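Local coordinates for benzyl alcohol dehydrogenase (PDB 1F8F), which catalyses the NAD-dependent oxidation of benzyl alcohol to its aldehyde and belongs to the zinc-containing alcohol dehydrogenases, at residues G200-S205 and F261-T266; T189-F194 and G214-I219; E166-L171 and F337-L342; K344-D349 and G361-P366. All blocks are in the same frame, centred on the assembly; numbering follows the deposited sequence.

Interaction 1 of 4, residues G200-S205 and F261-T266; sequences GAVGLS and FALEST. With NAD (nicotinamide-adenine-dinucleotide), chain F.
Val202 carries CG1 anti to its backbone N (chi1 172°), facing the end of the strand, while Ser265 sets OG between its own N and carbonyl carbon (chi1 73°), where it looks back at the start of the helix. The direct contact is light. Val202 CG1 lies 4.3 Å from Ser265 CB, and Leu263 brings its CD2 branch to 4.3 Å from Gly203 CA, so that the bare glycine backbone forms the surface on which the leucine rests. The other methyl of Val202, CG2, packs on the cofactor diphosphate.

No hydrogen bond runs directly between the two segments; one water joins them. It accepts from the N-H groups of Gly200 and Gly203 and donates to Ser265 OG (2.8 Å from the water oxygen) and to NAD O1N (3.0 Å). Ser265 OG is also bonded to Trp197 O, which anchors the hydroxyl that faces the water. The same O1N takes a nearly straight bond from Val202 N, at 3.0 Å and 167°. The helix start would thus be expected to stabilise the phosphate charge. At Gly200, CA comes within 3.4 Å of NAD O5B.

Beyond the strand, Thr266 N and OG1 grip Glu264 OE2 from opposite faces of the carboxylate, while Thr266 CG2 packs 3.5 Å from NAD C4A of the adenine. A glycine-rich turn, a helix N-terminus and a water bridging that turn and the dinucleotide diphosphate are the signature of the Rossmann fold, and Gly200 and Gly203 fit its GxGxxG pattern.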
# COMPACT_ATOMS: atom_id res chain seq x y z
N GLY A 200 -3.43 21.76 -20.92
CA GLY A 200 -4.81 22.14 -21.10
C GLY A 200 -5.45 22.21 -19.72
O GLY A 200 -4.67 22.17 -18.77
N ALA A 201 -6.76 22.24 -19.54
CA ALA A 201 -7.33 22.23 -18.21
C ALA A 201 -7.06 20.95 -17.36
O ALA A 201 -7.05 21.06 -16.14
CB ALA A 201 -8.83 22.38 -18.35
N VAL A 202 -7.00 19.77 -17.96
CA VAL A 202 -6.71 18.56 -17.25
C VAL A 202 -5.26 18.62 -16.71
O VAL A 202 -5.01 18.49 -15.52
CB VAL A 202 -6.87 17.29 -18.12
CG1 VAL A 202 -6.35 16.05 -17.35
CG2 VAL A 202 -8.31 17.01 -18.58
N GLY A 203 -4.28 18.88 -17.56
CA GLY A 203 -2.87 18.95 -17.16
C GLY A 203 -2.56 19.95 -16.07
O GLY A 203 -1.79 19.74 -15.08
N LEU A 204 -3.14 21.14 -16.21
CA LEU A 204 -2.90 22.27 -15.31
C LEU A 204 -3.62 22.00 -14.02
O LEU A 204 -3.07 22.39 -13.00
CB LEU A 204 -3.27 23.59 -15.99
CG LEU A 204 -2.44 24.21 -17.08
CD1 LEU A 204 -2.99 25.64 -17.44
CD2 LEU A 204 -0.98 24.42 -16.69
N SER A 205 -4.74 21.24 -14.01
CA SER A 205 -5.34 20.81 -12.75
C SER A 205 -4.36 19.89 -12.01
O SER A 205 -4.07 20.03 -10.81
CB SER A 205 -6.69 20.12 -12.95
OG SER A 205 -7.71 20.95 -13.45
N PHE A 261 7.22 10.84 -11.40
CA PHE A 261 5.82 10.72 -11.71
C PHE A 261 5.37 11.44 -12.98
O PHE A 261 5.85 12.54 -13.21
CB PHE A 261 4.96 11.24 -10.55
CG PHE A 261 5.13 10.55 -9.23
CD1 PHE A 261 4.41 9.43 -8.88
CD2 PHE A 261 6.06 11.02 -8.31
CE1 PHE A 261 4.61 8.76 -7.66
CE2 PHE A 261 6.28 10.41 -7.10
CZ PHE A 261 5.53 9.29 -6.76
N ALA A 262 4.47 10.84 -13.80
CA ALA A 262 4.01 11.56 -14.97
C ALA A 262 2.56 11.37 -15.36
O ALA A 262 1.92 10.37 -15.05
CB ALA A 262 4.94 11.21 -16.12
N LEU A 263 2.06 12.34 -16.14
CA LEU A 263 0.72 12.33 -16.67
C LEU A 263 0.70 12.54 -18.19
O LEU A 263 1.14 13.59 -18.68
CB LEU A 263 -0.24 13.34 -16.05
CG LEU A 263 -1.70 13.42 -16.40
CD1 LEU A 263 -2.59 12.49 -15.59
CD2 LEU A 263 -2.32 14.82 -16.25
N GLU A 264 -0.01 11.63 -18.87
CA GLU A 264 -0.19 11.74 -20.33
C GLU A 264 -1.62 12.27 -20.55
O GLU A 264 -2.54 11.53 -20.24
CB GLU A 264 -0.07 10.41 -21.09
CG GLU A 264 0.44 10.58 -22.54
CD GLU A 264 -0.43 11.55 -23.32
OE1 GLU A 264 -1.58 11.16 -23.66
OE2 GLU A 264 -0.04 12.72 -23.52
N SER A 265 -1.80 13.51 -20.99
CA SER A 265 -3.10 14.05 -21.29
C SER A 265 -3.30 14.49 -22.76
O SER A 265 -4.33 15.09 -22.97
CB SER A 265 -3.53 15.26 -20.44
OG SER A 265 -2.91 16.51 -20.69
N THR A 266 -2.42 14.25 -23.73
CA THR A 266 -2.71 14.65 -25.09
C THR A 266 -3.55 13.63 -25.88
O THR A 266 -4.26 13.94 -26.85
CB THR A 266 -1.43 14.93 -25.87
OG1 THR A 266 -0.60 13.74 -25.92
CG2 THR A 266 -0.55 15.99 -25.22
PA NAD F . -7.44 20.48 -23.80
O1A NAD F . -7.85 21.63 -22.93
O2A NAD F . -7.69 20.59 -25.25
O5B NAD F . -5.96 20.03 -23.46
C5B NAD F . -5.04 19.14 -24.14
C4B NAD F . -3.73 19.86 -24.47
O4B NAD F . -2.89 18.96 -25.27
C3B NAD F . -3.84 21.17 -25.28
O3B NAD F . -3.38 22.29 -24.53
C2B NAD F . -2.94 20.99 -26.50
O2B NAD F . -2.12 22.11 -26.83
C1B NAD F . -2.07 19.80 -26.06
N9A NAD F . -1.52 19.01 -27.16
C8A NAD F . -2.17 18.41 -28.21
N7A NAD F . -1.35 17.76 -29.04
C5A NAD F . -0.09 17.97 -28.49
C6A NAD F . 1.19 17.56 -28.88
N6A NAD F . 1.47 16.81 -29.94
N1A NAD F . 2.23 17.93 -28.09
C2A NAD F . 1.98 18.70 -26.98
N3A NAD F . 0.84 19.13 -26.54
C4A NAD F . -0.17 18.74 -27.34
O3 NAD F . -8.25 19.18 -23.22
PN NAD F . -8.53 18.86 -21.69
O1N NAD F . -7.36 19.19 -20.85
O2N NAD F . -9.77 19.55 -21.27
O5D NAD F . -8.77 17.26 -21.81
C5D NAD F . -7.62 16.40 -21.91
C4D NAD F . -7.89 15.04 -22.45
O4D NAD F . -8.34 14.10 -21.42
C3D NAD F . -8.79 14.81 -23.67
O3D NAD F . -8.33 13.63 -24.36
C2D NAD F . -10.10 14.43 -22.97
O2D NAD F . -11.08 13.85 -23.82
C1D NAD F . -9.47 13.42 -21.99
N1N NAD F . -10.36 13.20 -20.85
C2N NAD F . -10.20 12.02 -20.20
C3N NAD F . -10.97 11.78 -19.08
C7N NAD F . -10.86 10.46 -18.24
O7N NAD F . -11.61 10.30 -17.27
N7N NAD F . -9.90 9.57 -18.67
C4N NAD F . -11.89 12.76 -18.60
C5N NAD F . -11.52 14.06 -19.01
C6N NAD F . -10.78 14.36 -20.13
O HOH W 1 -4.42 18.91 -20.69

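Interaction 2 of 4, residues T189-F194 and G214-I219; sequences TPASSF and GASIII. Unlike the reference sequence in segment 189-194: Phe194 (reference Leu).
Gly214 turns its carbonyl to Ala191, whose N-H meets Gly214 O at 2.9 Å in a virtually straight bond (177°), though from well above the carbonyl plane. With positive phi, this glycine closes the preceding helix in a Schellman motif. Ala215 follows with CB 3.4 Å from Ser192 O, near Ser192 OG, which is itself bonded to Thr189 O inside a type II turn. Ser216 N then reaches Ser192 O at 2.8 Å, in the carbonyl plane but bent at the hydrogen (142°). Ser216 OG sits 3.4 Å from Ala191 CA and bonds to Gln334 of the second subunit, which borders this corner.

From Ile217 the chain becomes a strand parallel to Ser193-Phe194, the two joined through helix 201-213 as the first beta-alpha-beta crossover of the Rossmann sheet. Ile217 N shares Ser192 O, 3.2 Å away, and Ile217 O receives Phe194 N at 2.9 Å; its side chain rests beside Ser193 CB. Ile218 lies on the other face, where Phe194, its CG anti to the backbone N (chi1 175°), brings its ring edge to Ile218 CG2, 4.4 Å from CD2. Ile219 N bonds to Phe194 O at 3.0 Å.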
# COMPACT_ATOMS: atom_id res chain seq x y z
N THR A 189 4.65 12.17 -4.10
CA THR A 189 5.19 12.34 -2.75
C THR A 189 6.03 13.59 -2.59
O THR A 189 6.61 14.21 -3.52
CB THR A 189 6.08 11.10 -2.41
OG1 THR A 189 7.08 10.92 -3.43
CG2 THR A 189 5.32 9.80 -2.33
N PRO A 190 6.16 14.07 -1.34
CA PRO A 190 6.90 15.28 -1.04
C PRO A 190 8.34 15.21 -1.51
O PRO A 190 8.94 14.17 -1.43
CB PRO A 190 6.84 15.36 0.50
CG PRO A 190 5.50 14.74 0.81
CD PRO A 190 5.40 13.55 -0.15
N ALA A 191 8.87 16.27 -2.15
CA ALA A 191 10.21 16.38 -2.64
C ALA A 191 10.45 15.65 -3.97
O ALA A 191 11.60 15.78 -4.45
CB ALA A 191 11.29 15.95 -1.65
N SER A 192 9.48 15.07 -4.60
CA SER A 192 9.64 14.38 -5.87
C SER A 192 9.55 15.28 -7.12
O SER A 192 9.30 16.49 -7.06
CB SER A 192 8.56 13.29 -6.05
OG SER A 192 7.21 13.85 -6.10
N SER A 193 9.77 14.62 -8.27
CA SER A 193 9.67 15.26 -9.59
C SER A 193 8.45 14.73 -10.34
O SER A 193 8.20 13.50 -10.36
CB SER A 193 10.96 14.97 -10.36
OG SER A 193 11.07 13.63 -10.80
N PHE A 194 7.67 15.65 -10.92
CA PHE A 194 6.46 15.39 -11.69
C PHE A 194 6.44 16.12 -13.03
O PHE A 194 6.85 17.29 -13.14
CB PHE A 194 5.25 15.93 -10.89
CG PHE A 194 3.93 15.85 -11.62
CD1 PHE A 194 3.29 14.61 -11.81
CD2 PHE A 194 3.34 17.02 -12.14
CE1 PHE A 194 2.09 14.59 -12.49
CE2 PHE A 194 2.14 16.92 -12.81
CZ PHE A 194 1.51 15.71 -13.00
N GLY A 214 3.45 18.44 -2.54
CA GLY A 214 4.81 18.71 -2.08
C GLY A 214 5.95 18.53 -3.08
O GLY A 214 7.15 18.53 -2.70
N ALA A 215 5.63 18.24 -4.34
CA ALA A 215 6.70 17.91 -5.33
C ALA A 215 7.67 19.11 -5.40
O ALA A 215 7.23 20.27 -5.25
CB ALA A 215 6.10 17.63 -6.70
N SER A 216 8.94 18.87 -5.61
CA SER A 216 9.96 19.92 -5.67
C SER A 216 10.23 20.36 -7.12
O SER A 216 10.75 21.44 -7.38
CB SER A 216 11.28 19.40 -5.12
OG SER A 216 11.42 19.39 -3.70
N ILE A 217 10.04 19.46 -8.08
CA ILE A 217 10.22 19.75 -9.49
C ILE A 217 8.91 19.51 -10.25
O ILE A 217 8.32 18.42 -10.27
CB ILE A 217 11.39 18.90 -10.04
CG1 ILE A 217 12.80 19.35 -9.62
CG2 ILE A 217 11.33 18.89 -11.56
CD1 ILE A 217 13.89 18.34 -9.99
N ILE A 218 8.36 20.54 -10.89
CA ILE A 218 7.05 20.50 -11.56
C ILE A 218 7.15 21.06 -12.98
O ILE A 218 7.31 22.26 -13.23
CB ILE A 218 6.01 21.26 -10.71
CG1 ILE A 218 5.90 20.70 -9.29
CG2 ILE A 218 4.64 21.18 -11.35
CD1 ILE A 218 4.99 21.40 -8.30
N ILE A 219 7.02 20.15 -13.94
CA ILE A 219 7.27 20.40 -15.34
C ILE A 219 6.01 20.34 -16.17
O ILE A 219 5.10 19.57 -15.85
CB ILE A 219 8.31 19.39 -15.87
CG1 ILE A 219 9.63 19.40 -15.08
CG2 ILE A 219 8.54 19.60 -17.34
CD1 ILE A 219 10.67 18.37 -15.49

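Interaction 3 of 4, residues E166-L171 and F337-L342; sequences ELLGPL and FPFDQL
Phe339 points its ring edge at Leu167 O and Leu168, while Leu171 covers one face, and the tight part of this contact is built around that one aromatic group. Its CB points toward residues 166-171, CG stands between the backbone N and the carbonyl carbon (chi1 76°), the less common rotamer for a phenylalanine, and CE2 and CZ make the closest contacts. At the ring edge, in plane, CE2 comes to 3.5 Å from Leu167 O, so the slightly positive C-H rim faces the carbonyl oxygen. Leu168 meets the edge too: its CB starts off away from the partner, but the branch swings back until CD2 is 3.9 Å from CZ of Phe339, the two side chains crossing at about a right angle. Leu171 CD2 sits 4.3 Å above the plane of the Phe339 ring, over its centre.

Toward solvent the fit is looser. Leu167 and Asp340, both partly exposed, cross obliquely and touch carbon to carbon, Leu167 CD1 lying 4.2 Å from Asp340 CB; no hydrogen bond joins the segments anywhere. The phenylalanine is presented by a compact backbone: Pro338 centres an inverse gamma turn, and a 3-10 turn follows, with Leu342 N 3.1 Å from Phe339 O.

In sequence, the two loops flank the six-stranded parallel sheet. Residues 166-171 lead into helix 174-186, whose Ile175 also touches Phe339, and residues 337-342 lead into strand 343-347. Helix 321-333 packs on the contact as well: Tyr332 stands edge-to-face with Phe339 and touches Leu167 and Asp340, and Leu328 and Val329 meet Leu171.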
# COMPACT_ATOMS: atom_id res chain seq x y z
N GLU A 166 -21.73 28.94 -9.98
CA GLU A 166 -21.48 28.86 -11.42
C GLU A 166 -20.09 28.38 -11.84
O GLU A 166 -19.87 27.76 -12.86
CB GLU A 166 -21.80 30.18 -12.13
CG GLU A 166 -20.96 31.34 -11.63
CD GLU A 166 -21.65 32.18 -10.59
OE1 GLU A 166 -22.34 31.66 -9.65
OE2 GLU A 166 -21.51 33.43 -10.64
N LEU A 167 -19.14 28.62 -10.94
CA LEU A 167 -17.75 28.20 -11.07
C LEU A 167 -17.44 26.74 -10.76
O LEU A 167 -16.35 26.30 -11.15
CB LEU A 167 -17.08 29.12 -10.04
CG LEU A 167 -15.62 29.47 -10.03
CD1 LEU A 167 -15.05 29.79 -11.41
CD2 LEU A 167 -15.37 30.68 -9.12
N LEU A 168 -18.29 25.95 -10.09
CA LEU A 168 -17.96 24.56 -9.72
C LEU A 168 -18.32 23.37 -10.56
O LEU A 168 -17.77 22.25 -10.39
CB LEU A 168 -18.57 24.26 -8.33
CG LEU A 168 -18.17 25.26 -7.24
CD1 LEU A 168 -18.81 24.79 -5.95
CD2 LEU A 168 -16.65 25.38 -7.05
N GLY A 169 -19.18 23.50 -11.59
CA GLY A 169 -19.47 22.41 -12.51
C GLY A 169 -18.27 21.61 -12.98
O GLY A 169 -18.25 20.35 -13.04
N PRO A 170 -17.23 22.26 -13.49
CA PRO A 170 -16.04 21.61 -14.04
C PRO A 170 -15.37 20.65 -13.09
O PRO A 170 -14.68 19.69 -13.48
CB PRO A 170 -15.13 22.80 -14.39
CG PRO A 170 -16.14 23.88 -14.76
CD PRO A 170 -17.16 23.75 -13.64
N LEU A 171 -15.59 20.76 -11.78
CA LEU A 171 -15.08 19.82 -10.80
C LEU A 171 -15.71 18.46 -11.03
O LEU A 171 -15.14 17.44 -10.62
CB LEU A 171 -15.28 20.26 -9.34
CG LEU A 171 -14.59 21.54 -8.84
CD1 LEU A 171 -15.11 21.93 -7.46
CD2 LEU A 171 -13.12 21.35 -8.75
N PHE A 337 -5.61 25.98 -4.17
CA PHE A 337 -5.84 25.28 -5.45
C PHE A 337 -6.69 26.19 -6.31
O PHE A 337 -7.93 26.14 -6.26
CB PHE A 337 -6.49 23.94 -5.10
CG PHE A 337 -6.94 23.08 -6.22
CD1 PHE A 337 -6.01 22.38 -6.98
CD2 PHE A 337 -8.29 23.00 -6.53
CE1 PHE A 337 -6.44 21.59 -8.04
CE2 PHE A 337 -8.69 22.18 -7.58
CZ PHE A 337 -7.79 21.47 -8.34
N PRO A 338 -6.01 27.14 -6.97
CA PRO A 338 -6.71 28.19 -7.71
C PRO A 338 -7.12 27.81 -9.10
O PRO A 338 -6.76 28.45 -10.07
CB PRO A 338 -5.70 29.33 -7.55
CG PRO A 338 -4.36 28.66 -7.69
CD PRO A 338 -4.54 27.35 -6.99
N PHE A 339 -8.00 26.82 -9.28
CA PHE A 339 -8.49 26.33 -10.56
C PHE A 339 -9.35 27.38 -11.24
O PHE A 339 -9.50 27.26 -12.45
CB PHE A 339 -9.29 25.01 -10.52
CG PHE A 339 -10.69 25.22 -10.00
CD1 PHE A 339 -10.90 25.38 -8.63
CD2 PHE A 339 -11.77 25.33 -10.84
CE1 PHE A 339 -12.13 25.60 -8.07
CE2 PHE A 339 -13.03 25.59 -10.32
CZ PHE A 339 -13.21 25.70 -8.95
N ASP A 340 -9.91 28.37 -10.54
CA ASP A 340 -10.61 29.47 -11.17
C ASP A 340 -9.76 30.21 -12.21
O ASP A 340 -10.29 30.96 -13.04
CB ASP A 340 -11.13 30.50 -10.17
CG ASP A 340 -10.12 31.24 -9.34
OD1 ASP A 340 -8.98 30.81 -9.10
OD2 ASP A 340 -10.47 32.35 -8.90
N GLN A 341 -8.44 30.08 -12.22
CA GLN A 341 -7.63 30.72 -13.25
C GLN A 341 -7.69 30.04 -14.61
O GLN A 341 -7.15 30.67 -15.51
CB GLN A 341 -6.16 30.92 -12.86
CG GLN A 341 -6.15 31.52 -11.48
CD GLN A 341 -5.31 32.72 -11.26
OE1 GLN A 341 -5.54 33.73 -11.97
NE2 GLN A 341 -4.40 32.54 -10.28
N LEU A 342 -8.33 28.88 -14.76
CA LEU A 342 -8.44 28.28 -16.09
C LEU A 342 -9.75 28.68 -16.78
O LEU A 342 -10.08 28.24 -17.91
CB LEU A 342 -8.42 26.75 -15.88
CG LEU A 342 -7.36 26.20 -14.93
CD1 LEU A 342 -7.45 24.68 -14.73
CD2 LEU A 342 -5.94 26.51 -15.41

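Interaction 4 of 4, residues K344-D349 and G361-P366; sequences KFYAFD and GITLKP
Lys344 and Pro366 pair as a parallel bridge with CA atoms 5.2 Å apart, held by a weak bond from Lys344 N to Lys365 O at 3.3 Å and by a CA-H...O contact from Pro366 to Lys344 O.

Tyr346 carries the side-chain contact. Its CG lies anti to the carbonyl carbon (chi1 -68°), and the phenol and Thr363 reach toward each other tip to tip. Thr363 OG1 donates to Tyr346 OH across 2.7 Å, lying in the plane of the ring at its edge. The same OH is bonded to Asp357 OD2, so the phenol oxygen links the threonine to the intervening helix. Pro366 runs alongside the tyrosine, pointing the same way, with its CB 3.8 Å from Tyr346 CE1. Lys344 passes Thr363 at about a right angle, CD lying 3.8 Å from OG1, and a bend at chi4 (-66°) carries its NZ to 4.0 Å above the tyrosine ring plane, offset toward the rim.

Strand 343-347, helix 351-360 and strand 365-369 form a beta-alpha-beta unit, in which Gly361 ends the helix with a Schellman motif. Ala354 of that helix packs on both Tyr346 and Pro366. The Lys365 side chain points away from residues 344-349, and its NZ forms a salt bridge with Glu66 at the start of strand 66-74 and a hydrogen bond with Met43 O, just beyond strand 33-42.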
# COMPACT_ATOMS: atom_id res chain seq x y z
N LYS A 344 -13.20 30.76 -18.35
CA LYS A 344 -13.80 31.93 -19.01
C LYS A 344 -15.30 31.68 -19.29
O LYS A 344 -15.70 30.64 -19.81
CB LYS A 344 -13.07 32.30 -20.29
CG LYS A 344 -13.64 33.47 -21.07
CD LYS A 344 -13.06 33.59 -22.48
CE LYS A 344 -13.27 34.90 -23.21
NZ LYS A 344 -14.71 35.15 -23.52
N PHE A 345 -16.18 32.59 -18.89
CA PHE A 345 -17.62 32.48 -19.02
C PHE A 345 -18.21 32.93 -20.36
O PHE A 345 -17.76 33.92 -20.92
CB PHE A 345 -18.29 33.30 -17.91
CG PHE A 345 -18.13 32.80 -16.51
CD1 PHE A 345 -18.81 31.70 -16.04
CD2 PHE A 345 -17.33 33.51 -15.59
CE1 PHE A 345 -18.68 31.25 -14.73
CE2 PHE A 345 -17.19 33.07 -14.28
CZ PHE A 345 -17.87 31.93 -13.85
N TYR A 346 -19.15 32.23 -20.97
CA TYR A 346 -19.81 32.58 -22.20
C TYR A 346 -21.33 32.60 -21.99
O TYR A 346 -21.72 31.81 -21.12
CB TYR A 346 -19.49 31.47 -23.21
CG TYR A 346 -18.05 31.38 -23.68
CD1 TYR A 346 -17.05 30.81 -22.89
CD2 TYR A 346 -17.70 31.90 -24.91
CE1 TYR A 346 -15.74 30.74 -23.33
CE2 TYR A 346 -16.39 31.85 -25.35
CZ TYR A 346 -15.41 31.26 -24.56
OH TYR A 346 -14.09 31.23 -25.01
N ALA A 347 -22.14 33.30 -22.77
CA ALA A 347 -23.60 33.18 -22.66
C ALA A 347 -24.12 31.90 -23.30
O ALA A 347 -23.51 31.38 -24.27
CB ALA A 347 -24.23 34.37 -23.39
N PHE A 348 -25.30 31.38 -22.91
CA PHE A 348 -25.89 30.19 -23.50
C PHE A 348 -25.98 30.24 -25.02
O PHE A 348 -25.60 29.30 -25.71
CB PHE A 348 -27.28 29.94 -22.92
CG PHE A 348 -27.78 28.52 -22.99
CD1 PHE A 348 -26.95 27.47 -23.34
CD2 PHE A 348 -29.08 28.22 -22.63
CE1 PHE A 348 -27.41 26.16 -23.40
CE2 PHE A 348 -29.56 26.92 -22.68
CZ PHE A 348 -28.73 25.89 -23.07
N ASP A 349 -26.33 31.41 -25.58
CA ASP A 349 -26.39 31.57 -27.02
C ASP A 349 -25.00 31.71 -27.62
O ASP A 349 -24.92 31.94 -28.83
CB ASP A 349 -27.34 32.71 -27.43
CG ASP A 349 -26.91 34.08 -26.99
OD1 ASP A 349 -25.73 34.37 -26.68
OD2 ASP A 349 -27.77 35.00 -26.93
N GLY A 361 -7.17 26.64 -28.44
CA GLY A 361 -6.32 26.83 -27.29
C GLY A 361 -6.34 28.17 -26.61
O GLY A 361 -5.55 28.31 -25.66
N ILE A 362 -7.21 29.15 -26.96
CA ILE A 362 -7.20 30.39 -26.19
C ILE A 362 -8.01 30.21 -24.91
O ILE A 362 -7.76 30.91 -23.93
CB ILE A 362 -7.68 31.69 -26.85
CG1 ILE A 362 -9.04 31.50 -27.53
CG2 ILE A 362 -6.66 32.27 -27.82
CD1 ILE A 362 -10.17 31.95 -26.62
N THR A 363 -8.97 29.30 -24.90
CA THR A 363 -9.77 29.09 -23.70
C THR A 363 -9.48 27.69 -23.14
O THR A 363 -9.83 26.70 -23.82
CB THR A 363 -11.27 29.23 -23.98
OG1 THR A 363 -11.55 30.60 -24.31
CG2 THR A 363 -12.15 28.84 -22.82
N LEU A 364 -9.02 27.70 -21.90
CA LEU A 364 -8.67 26.48 -21.18
C LEU A 364 -9.92 25.71 -20.74
O LEU A 364 -10.05 24.54 -21.05
CB LEU A 364 -7.82 26.70 -19.94
CG LEU A 364 -6.31 26.92 -20.02
CD1 LEU A 364 -5.61 25.60 -20.33
CD2 LEU A 364 -5.94 27.96 -21.08
N LYS A 365 -10.79 26.38 -20.02
CA LYS A 365 -12.05 25.81 -19.54
C LYS A 365 -13.25 26.74 -19.68
O LYS A 365 -13.57 27.49 -18.75
CB LYS A 365 -11.88 25.36 -18.05
CG LYS A 365 -13.14 24.93 -17.34
CD LYS A 365 -13.82 23.74 -18.05
CE LYS A 365 -12.97 22.48 -18.04
NZ LYS A 365 -13.61 21.35 -18.80
N PRO A 366 -14.04 26.59 -20.71
CA PRO A 366 -15.30 27.35 -20.86
C PRO A 366 -16.37 26.91 -19.89
O PRO A 366 -16.42 25.74 -19.46
CB PRO A 366 -15.71 27.11 -22.29
CG PRO A 366 -14.68 26.22 -22.96
CD PRO A 366 -13.84 25.63 -21.83

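Interactions 1 and 2 share the Rossmann sheet: strand 259-264 lies beside strand 193-197, Phe261 N is 3.0 Å from Ser193 O, and their centres are 15 Å apart. Interaction 1 holds the NAD diphosphate, whereas interaction 2 lies at the far, subunit-facing end, with Ile219 about 12 Å from the cofactor by its side chain. Interaction 3 closes the long loop that contains both and packs against helix 201-213 through Leu342 and Phe337. Interactions 3 and 4, centres 12 Å apart, meet where Leu342 O comes 2.9 Å from Lys365 N. Interaction 4 also borders the pocket: the Lys365 side chain is about 5 Å from NAD and 6 Å from a zinc ion.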